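Side-chain contacts in arginase, mitochondrial (Medicago truncatula, PDB 6VSS), which hydrolyses L-arginine to urea and L-ornithine with a pair of manganese ions, and also splits agmatine into urea and putrescine: residues B[316-320]-B[321-325]; B[48-51]-B[52-55]; B[222-226]-B[227-231]. All blocks are in the same frame, centred on the assembly; numbering follows the deposited sequence.

Contact 1: residues B[316-320]-B[321-325]; sequences QRDTY and DGITA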
loop_
_atom_site.group_PDB
_atom_site.type_symbol
_atom_site.label_atom_id
_atom_site.label_comp_id
_atom_site.label_asym_id
_atom_site.label_seq_id
_atom_site.Cartn_x
_atom_site.Cartn_y
_atom_site.Cartn_z
ATOM N N GLN B 316 0.118 7.939 10.666
ATOM C CA GLN B 316 -0.128 6.471 10.725
ATOM C C GLN B 316 -1.265 6.085 9.794
ATOM O O GLN B 316 -1.379 4.925 9.613
ATOM C CB GLN B 316 -0.557 5.974 12.105
ATOM C CG GLN B 316 0.569 6.089 13.105
ATOM C CD GLN B 316 0.291 5.507 14.468
ATOM O OE1 GLN B 316 -0.242 6.182 15.331
ATOM N NE2 GLN B 316 0.769 4.292 14.713
ATOM N N ARG B 317 -2.089 7.003 9.320
ATOM C CA ARG B 317 -3.194 6.594 8.419
ATOM C C ARG B 317 -2.986 7.186 7.025
ATOM O O ARG B 317 -3.888 7.087 6.216
ATOM C CB ARG B 317 -4.544 6.947 9.032
ATOM C CG ARG B 317 -4.692 6.423 10.449
ATOM C CD ARG B 317 -5.990 5.780 10.829
ATOM N NE ARG B 317 -7.077 6.467 10.195
ATOM C CZ ARG B 317 -8.123 5.874 9.668
ATOM N NH1 ARG B 317 -8.247 4.563 9.717
ATOM N NH2 ARG B 317 -9.059 6.601 9.112
ATOM N N ASP B 318 -1.806 7.746 6.778
ATOM C CA ASP B 318 -1.477 8.390 5.484
ATOM C C ASP B 318 -1.119 7.320 4.442
ATOM O O ASP B 318 -0.922 6.173 4.794
ATOM C CB ASP B 318 -0.345 9.400 5.662
ATOM C CG ASP B 318 -0.298 10.527 4.644
ATOM O OD1 ASP B 318 -1.013 10.446 3.661
ATOM O OD2 ASP B 318 0.470 11.425 4.831
ATOM N N THR B 319 -0.979 7.719 3.185
ATOM C CA THR B 319 -0.532 6.762 2.150
ATOM C C THR B 319 0.992 6.601 2.246
ATOM O O THR B 319 1.666 7.383 2.916
ATOM C CB THR B 319 -0.967 7.163 0.742
ATOM O OG1 THR B 319 -0.529 8.497 0.574
ATOM C CG2 THR B 319 -2.457 7.138 0.524
ATOM N N TYR B 320 1.543 5.664 1.490
ATOM C CA TYR B 320 3.003 5.430 1.568
ATOM C C TYR B 320 3.798 6.661 1.113
ATOM O O TYR B 320 4.829 6.894 1.680
ATOM C CB TYR B 320 3.351 4.092 0.924
ATOM C CG TYR B 320 4.768 3.628 1.103
ATOM C CD1 TYR B 320 5.816 4.369 0.630
ATOM C CD2 TYR B 320 5.078 2.482 1.803
ATOM C CE1 TYR B 320 7.120 3.912 0.679
ATOM C CE2 TYR B 320 6.382 2.034 1.913
ATOM C CZ TYR B 320 7.415 2.752 1.355
ATOM O OH TYR B 320 8.699 2.326 1.453
ATOM N N ASP B 321 3.288 7.434 0.155
ATOM C CA ASP B 321 3.941 8.657 -0.384
ATOM C C ASP B 321 3.786 9.863 0.561
ATOM O O ASP B 321 4.350 10.857 0.270
ATOM C CB ASP B 321 3.400 8.993 -1.772
ATOM C CG ASP B 321 1.884 9.087 -1.839
ATOM O OD1 ASP B 321 1.273 9.481 -0.861
ATOM O OD2 ASP B 321 1.337 8.827 -2.885
ATOM N N GLY B 322 3.031 9.758 1.645
ATOM C CA GLY B 322 2.868 10.887 2.578
ATOM C C GLY B 322 2.076 12.031 1.973
ATOM O O GLY B 322 2.357 13.152 2.315
ATOM N N ILE B 323 1.104 11.740 1.111
ATOM C CA ILE B 323 0.307 12.827 0.469
ATOM C C ILE B 323 -0.317 13.755 1.527
ATOM O O ILE B 323 -0.250 14.938 1.357
ATOM C CB ILE B 323 -0.722 12.269 -0.540
ATOM C CG1 ILE B 323 -1.320 13.360 -1.424
ATOM C CG2 ILE B 323 -1.793 11.419 0.104
ATOM C CD1 ILE B 323 -0.318 14.317 -1.993
ATOM N N THR B 324 -0.848 13.219 2.602
ATOM C CA THR B 324 -1.521 14.091 3.589
ATOM C C THR B 324 -0.508 14.972 4.301
ATOM O O THR B 324 -0.877 16.058 4.670
ATOM C CB THR B 324 -2.418 13.347 4.565
ATOM O OG1 THR B 324 -3.147 12.455 3.756
ATOM C CG2 THR B 324 -3.380 14.220 5.326
ATOM N N ALA B 325 0.732 14.553 4.487
ATOM C CA ALA B 325 1.762 15.440 5.075
ATOM C C ALA B 325 1.893 16.705 4.204
ATOM O O ALA B 325 1.932 17.839 4.736
ATOM C CB ALA B 325 3.076 14.713 5.215
#
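A type I beta turn from T319 to G322 leads into the N-terminus of helix 323-339, the last helix of the arginase fold, and the carboxylate of D318 accepts from N-H groups of its first turn. D318 OD1 takes the backbone N of T324 at 3.0 Å on its syn side, and the T324 hydroxyl, donating from OG1 at 2.9 Å, comes from well above the carboxylate plane. The N of T319 is a third donor to OD1, also from above the plane. The other oxygen, OD2, accepts the N of A325 at 3.2 Å on its syn side and, outside the turn, the hydroxyl of Y313. D318 CG lies anti to the backbone N (chi1 -155°), which swings the carboxylate across to T324. Within the turn, G322 N bonds to T319 O at 3.0 Å. The T319 hydroxyl donates to D321 OD1 at a short 2.5 Å, while I323 N reaches the same oxygen in a weak bond. T319 OG1 also lies 3.2 Å from I323 CG2. G322, the N-cap residue, has a positive phi (69°), which favours glycine. Y320 turns outward, and its ring meets Y320 of a neighbouring subunit. Replacing D318 with an alanine would probably leave T324 N without its acceptor, A325 N with just its weak bond to G322 O, and the T324 hydroxyl, which also takes G280 N, freer to turn. The donors gathered on D318 and the start of the helix would probably favour its ionised form, although D321, OD1 to OD1 5.2 Å away, would partly offset this.

Contact 2: residues B[48-51]-B[52-55]; sequences KFKG and ELMR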
loop_
_atom_site.group_PDB
_atom_site.type_symbol
_atom_site.label_atom_id
_atom_site.label_comp_id
_atom_site.label_asym_id
_atom_site.label_seq_id
_atom_site.Cartn_x
_atom_site.Cartn_y
_atom_site.Cartn_z
ATOM N N LYS B 48 12.690 33.264 21.748
ATOM C CA LYS B 48 13.561 34.449 21.952
ATOM C C LYS B 48 14.458 34.556 20.713
ATOM O O LYS B 48 14.579 35.644 20.142
ATOM C CB LYS B 48 14.337 34.274 23.268
ATOM C CG LYS B 48 15.607 35.100 23.441
ATOM C CD LYS B 48 16.269 34.865 24.814
ATOM C CE LYS B 48 17.322 35.893 25.148
ATOM N NZ LYS B 48 18.553 35.659 24.358
ATOM N N PHE B 49 15.093 33.448 20.342
ATOM C CA PHE B 49 15.921 33.347 19.117
ATOM C C PHE B 49 15.134 33.940 17.923
ATOM O O PHE B 49 15.548 34.986 17.359
ATOM C CB PHE B 49 16.373 31.905 18.948
ATOM C CG PHE B 49 16.986 31.618 17.600
ATOM C CD1 PHE B 49 17.768 32.561 16.965
ATOM C CD2 PHE B 49 16.814 30.389 16.993
ATOM C CE1 PHE B 49 18.336 32.280 15.734
ATOM C CE2 PHE B 49 17.362 30.127 15.755
ATOM C CZ PHE B 49 18.130 31.065 15.132
ATOM N N LYS B 50 13.975 33.352 17.590
ATOM C CA LYS B 50 13.212 33.693 16.362
ATOM C C LYS B 50 12.686 35.129 16.452
ATOM O O LYS B 50 12.737 35.803 15.420
ATOM C CB LYS B 50 12.177 32.602 16.108
ATOM C CG LYS B 50 12.806 31.249 15.789
ATOM C CD LYS B 50 13.826 31.356 14.704
ATOM C CE LYS B 50 14.334 30.028 14.205
ATOM N NZ LYS B 50 13.274 29.229 13.550
ATOM N N GLY B 51 12.350 35.631 17.646
ATOM C CA GLY B 51 11.901 37.021 17.801
ATOM C C GLY B 51 13.001 38.042 17.478
ATOM O O GLY B 51 12.737 39.018 16.778
ATOM N N GLU B 52 14.196 37.848 18.033
ATOM C CA GLU B 52 15.400 38.695 17.822
ATOM C C GLU B 52 15.748 38.643 16.346
ATOM O O GLU B 52 16.036 39.666 15.777
ATOM C CB GLU B 52 16.587 38.154 18.622
ATOM C CG GLU B 52 16.507 38.444 20.109
ATOM C CD GLU B 52 17.633 37.853 20.956
ATOM O OE1 GLU B 52 17.471 37.819 22.208
ATOM O OE2 GLU B 52 18.686 37.444 20.378
ATOM N N LEU B 53 15.721 37.440 15.763
ATOM C CA LEU B 53 16.062 37.297 14.337
ATOM C C LEU B 53 15.145 38.234 13.544
ATOM O O LEU B 53 15.637 39.105 12.815
ATOM C CB LEU B 53 15.915 35.834 13.925
ATOM C CG LEU B 53 16.090 35.607 12.436
ATOM C CD1 LEU B 53 17.345 36.290 11.943
ATOM C CD2 LEU B 53 16.129 34.124 12.115
ATOM N N MET B 54 13.838 38.084 13.696
ATOM C CA MET B 54 12.918 38.915 12.892
ATOM C C MET B 54 13.143 40.383 13.230
ATOM O O MET B 54 13.181 41.183 12.282
ATOM C CB MET B 54 11.465 38.549 13.165
ATOM C CG MET B 54 11.201 37.085 12.994
ATOM S SD MET B 54 11.899 36.321 11.532
ATOM C CE MET B 54 11.866 34.626 12.118
ATOM N N ARG B 55 13.250 40.714 14.527
ATOM C CA ARG B 55 13.398 42.123 14.970
ATOM C C ARG B 55 14.731 42.667 14.423
ATOM O O ARG B 55 14.868 43.907 14.273
ATOM C CB ARG B 55 13.287 42.287 16.491
ATOM C CG ARG B 55 11.850 42.431 16.956
ATOM C CD ARG B 55 11.680 42.718 18.430
ATOM N NE ARG B 55 12.600 42.003 19.295
ATOM C CZ ARG B 55 12.421 40.769 19.762
ATOM N NH1 ARG B 55 11.378 40.040 19.402
ATOM N NH2 ARG B 55 13.315 40.231 20.570
#
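K48 carries its chain outward with CG anti to the backbone N (chi1 160°) and stays extended until a bend at the last torsion (chi4 -74°) turns NZ toward E52, one helical turn on. E52 sets CG anti to its carbonyl carbon, beside the backbone N, and runs on extended. The two chains converge at an oblique angle, and K48 NZ meets E52 OE1 at 3.2 Å in a salt bridge whose hydrogen bond is weak; K48 CE lies 3.5 Å from the same oxygen. The other carboxylate oxygen, OE2, pairs with K30 of a neighbouring subunit. Beneath them run the i to i+4 bonds of helix 25-57, such as L53 N to F49 O at 2.9 Å. R55, bent at chi3 (-39°), folds back along the helix: G51 O sits 3.1 Å above one face of its guanidinium, toward the rim, while R55 N bonds to that oxygen at 2.9 Å. R55 NH1 is held instead by D149 O and a salt bridge to E148. On another side of the helix, M54 CG rests 3.1 Å from K50 O, and K50 CD lies over one face of the F49 ring. K50 NZ bonds to T114 OG1 and N115 O of its own chain and forms a salt bridge with D126 of a neighbouring subunit. E52 thus faces a lysine in its own helix and another across the interface, a sharing of charge that is likely to favour its ionised form and to tie this helix to the adjoining subunit.

Contact 3: residues B[222-226]-B[227-231]; sequences RSITN and DVREQ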
loop_
_atom_site.group_PDB
_atom_site.type_symbol
_atom_site.label_atom_id
_atom_site.label_comp_id
_atom_site.label_asym_id
_atom_site.label_seq_id
_atom_site.Cartn_x
_atom_site.Cartn_y
_atom_site.Cartn_z
ATOM N N ARG B 222 -20.352 17.977 8.010
ATOM C CA ARG B 222 -21.155 16.907 7.403
ATOM C C ARG B 222 -21.385 15.767 8.397
ATOM O O ARG B 222 -21.844 14.763 7.974
ATOM C CB ARG B 222 -20.492 16.408 6.119
ATOM C CG ARG B 222 -19.028 16.090 6.258
ATOM C CD ARG B 222 -18.409 16.042 4.926
ATOM N NE ARG B 222 -17.069 15.455 4.998
ATOM C CZ ARG B 222 -15.925 16.090 5.194
ATOM N NH1 ARG B 222 -15.888 17.393 5.434
ATOM N NH2 ARG B 222 -14.801 15.399 5.147
ATOM N N SER B 223 -21.168 15.984 9.688
ATOM C CA SER B 223 -21.203 14.936 10.743
ATOM C C SER B 223 -21.613 15.592 12.068
ATOM O O SER B 223 -20.744 16.129 12.760
ATOM C CB SER B 223 -19.902 14.230 10.896
ATOM O OG SER B 223 -20.083 13.183 11.816
ATOM N N ILE B 224 -22.896 15.566 12.381
ATOM C CA ILE B 224 -23.428 16.391 13.484
ATOM C C ILE B 224 -24.654 15.668 14.043
ATOM O O ILE B 224 -25.506 15.206 13.277
ATOM C CB ILE B 224 -23.664 17.813 12.967
ATOM C CG1 ILE B 224 -24.268 18.718 14.043
ATOM C CG2 ILE B 224 -24.451 17.771 11.673
ATOM C CD1 ILE B 224 -24.445 20.161 13.615
ATOM N N THR B 225 -24.640 15.470 15.345
ATOM C CA THR B 225 -25.729 14.819 16.105
ATOM C C THR B 225 -26.761 15.899 16.381
ATOM O O THR B 225 -26.396 17.071 16.320
ATOM C CB THR B 225 -25.139 14.201 17.371
ATOM O OG1 THR B 225 -24.531 15.317 18.022
ATOM C CG2 THR B 225 -24.132 13.109 17.068
ATOM N N ASN B 226 -27.986 15.506 16.699
ATOM C CA ASN B 226 -29.083 16.466 16.945
ATOM C C ASN B 226 -28.806 17.190 18.267
ATOM O O ASN B 226 -29.215 18.324 18.375
ATOM C CB ASN B 226 -30.454 15.802 16.793
ATOM C CG ASN B 226 -30.652 15.202 15.408
ATOM O OD1 ASN B 226 -30.353 15.838 14.409
ATOM N ND2 ASN B 226 -31.104 13.960 15.327
ATOM N N ASP B 227 -28.070 16.634 19.210
ATOM C CA ASP B 227 -27.785 17.363 20.479
ATOM C C ASP B 227 -26.789 18.496 20.239
ATOM O O ASP B 227 -26.822 19.486 20.971
ATOM C CB ASP B 227 -27.214 16.445 21.544
ATOM C CG ASP B 227 -28.320 15.654 22.202
ATOM O OD1 ASP B 227 -29.484 16.099 22.111
ATOM O OD2 ASP B 227 -28.019 14.597 22.769
ATOM N N VAL B 228 -25.931 18.352 19.238
ATOM C CA VAL B 228 -24.887 19.374 18.918
ATOM C C VAL B 228 -25.543 20.445 18.062
ATOM O O VAL B 228 -25.141 21.604 18.189
ATOM C CB VAL B 228 -23.663 18.711 18.263
ATOM C CG1 VAL B 228 -22.761 19.696 17.549
ATOM C CG2 VAL B 228 -22.906 17.926 19.324
ATOM N N ARG B 229 -26.592 20.077 17.310
ATOM C CA ARG B 229 -27.459 21.084 16.645
ATOM C C ARG B 229 -28.003 22.019 17.722
ATOM O O ARG B 229 -28.037 23.217 17.439
ATOM C CB ARG B 229 -28.519 20.431 15.768
ATOM C CG ARG B 229 -27.949 19.929 14.457
ATOM C CD ARG B 229 -29.022 19.300 13.626
ATOM N NE ARG B 229 -28.518 18.504 12.509
ATOM C CZ ARG B 229 -28.166 18.996 11.331
ATOM N NH1 ARG B 229 -28.198 20.303 11.155
ATOM N NH2 ARG B 229 -27.777 18.207 10.336
ATOM N N GLU B 230 -28.323 21.512 18.923
ATOM C CA GLU B 230 -28.752 22.378 20.070
ATOM C C GLU B 230 -27.614 23.340 20.393
ATOM O O GLU B 230 -27.871 24.506 20.679
ATOM C CB GLU B 230 -29.009 21.656 21.410
ATOM C CG GLU B 230 -30.049 20.539 21.450
ATOM C CD GLU B 230 -30.197 19.868 22.834
ATOM O OE1 GLU B 230 -29.881 18.632 22.988
ATOM O OE2 GLU B 230 -30.614 20.585 23.794
ATOM N N GLN B 231 -26.395 22.808 20.455
ATOM C CA GLN B 231 -25.204 23.572 20.921
ATOM C C GLN B 231 -24.982 24.738 19.945
ATOM O O GLN B 231 -24.833 25.884 20.416
ATOM C CB GLN B 231 -23.996 22.640 21.068
ATOM C CG GLN B 231 -24.091 21.692 22.248
ATOM C CD GLN B 231 -23.793 22.365 23.564
ATOM O OE1 GLN B 231 -24.650 22.983 24.178
ATOM N NE2 GLN B 231 -22.546 22.250 24.007
#
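I224 and R229 cross at about a right angle where the loop after strand 213-221 enters helix 226-234. The isoleucine chain is fully extended (chi1 178°), which lays CD1 against R229 CG at 3.6 Å; its CG2 lies over one face of the guanidinium near NH2, 3.5 Å above the plane and toward the rim. I224 CG1 also touches V228 CG1 at 3.9 Å. R229 is itself extended from CG to NE and runs alongside N226, the amide and guanidinium planes 29° apart. N226 OD1 lies at the guanidinium edge, 3.8 Å from R229 NE, too far for a bond; that buried NE has no hydrogen-bond partner, whereas NH1 forms a salt bridge with E241. N226 ND2 instead donates to G104 O of a neighbouring subunit. T225, the N-cap residue, holds OG1 between its backbone N and carbonyl carbon (chi1 58°), beside V228 CG2 at 3.3 Å. Its own carbonyl O receives R229 N at 3.2 Å and, weakly, V228 N. S223, an L-ornithine-binding residue, precedes this N-cap, and T225 packs on Y190, another residue of that site, and on N98 of the neighbouring subunit. The loop therefore joins strand 213-221 to helix 226-234 beside the ornithine site, with E241 at the end of the edge strand 238-241 holding the arginine.

Overall arrangement
The three contacts are separate, and none touches another. Contacts 1 and 3 both lie at the N-terminal ends of helices on the active-site side: their centres are 30 Å apart and their nearest atoms about 11 Å. The side chain of T324 in contact 1 lies about 12 Å from a manganese ion, and that of I224 in contact 3 about 11 Å, while 222-226 itself supplies the ornithine-binding S223. Contact 2, in helix 25-57, is remote from the annotated sites and lies across the chain's centre from contact 3, 44 Å between centres. All three face other subunits of the hexamer; contacts 1 and 2, with centres 33 Å apart, touch the same one.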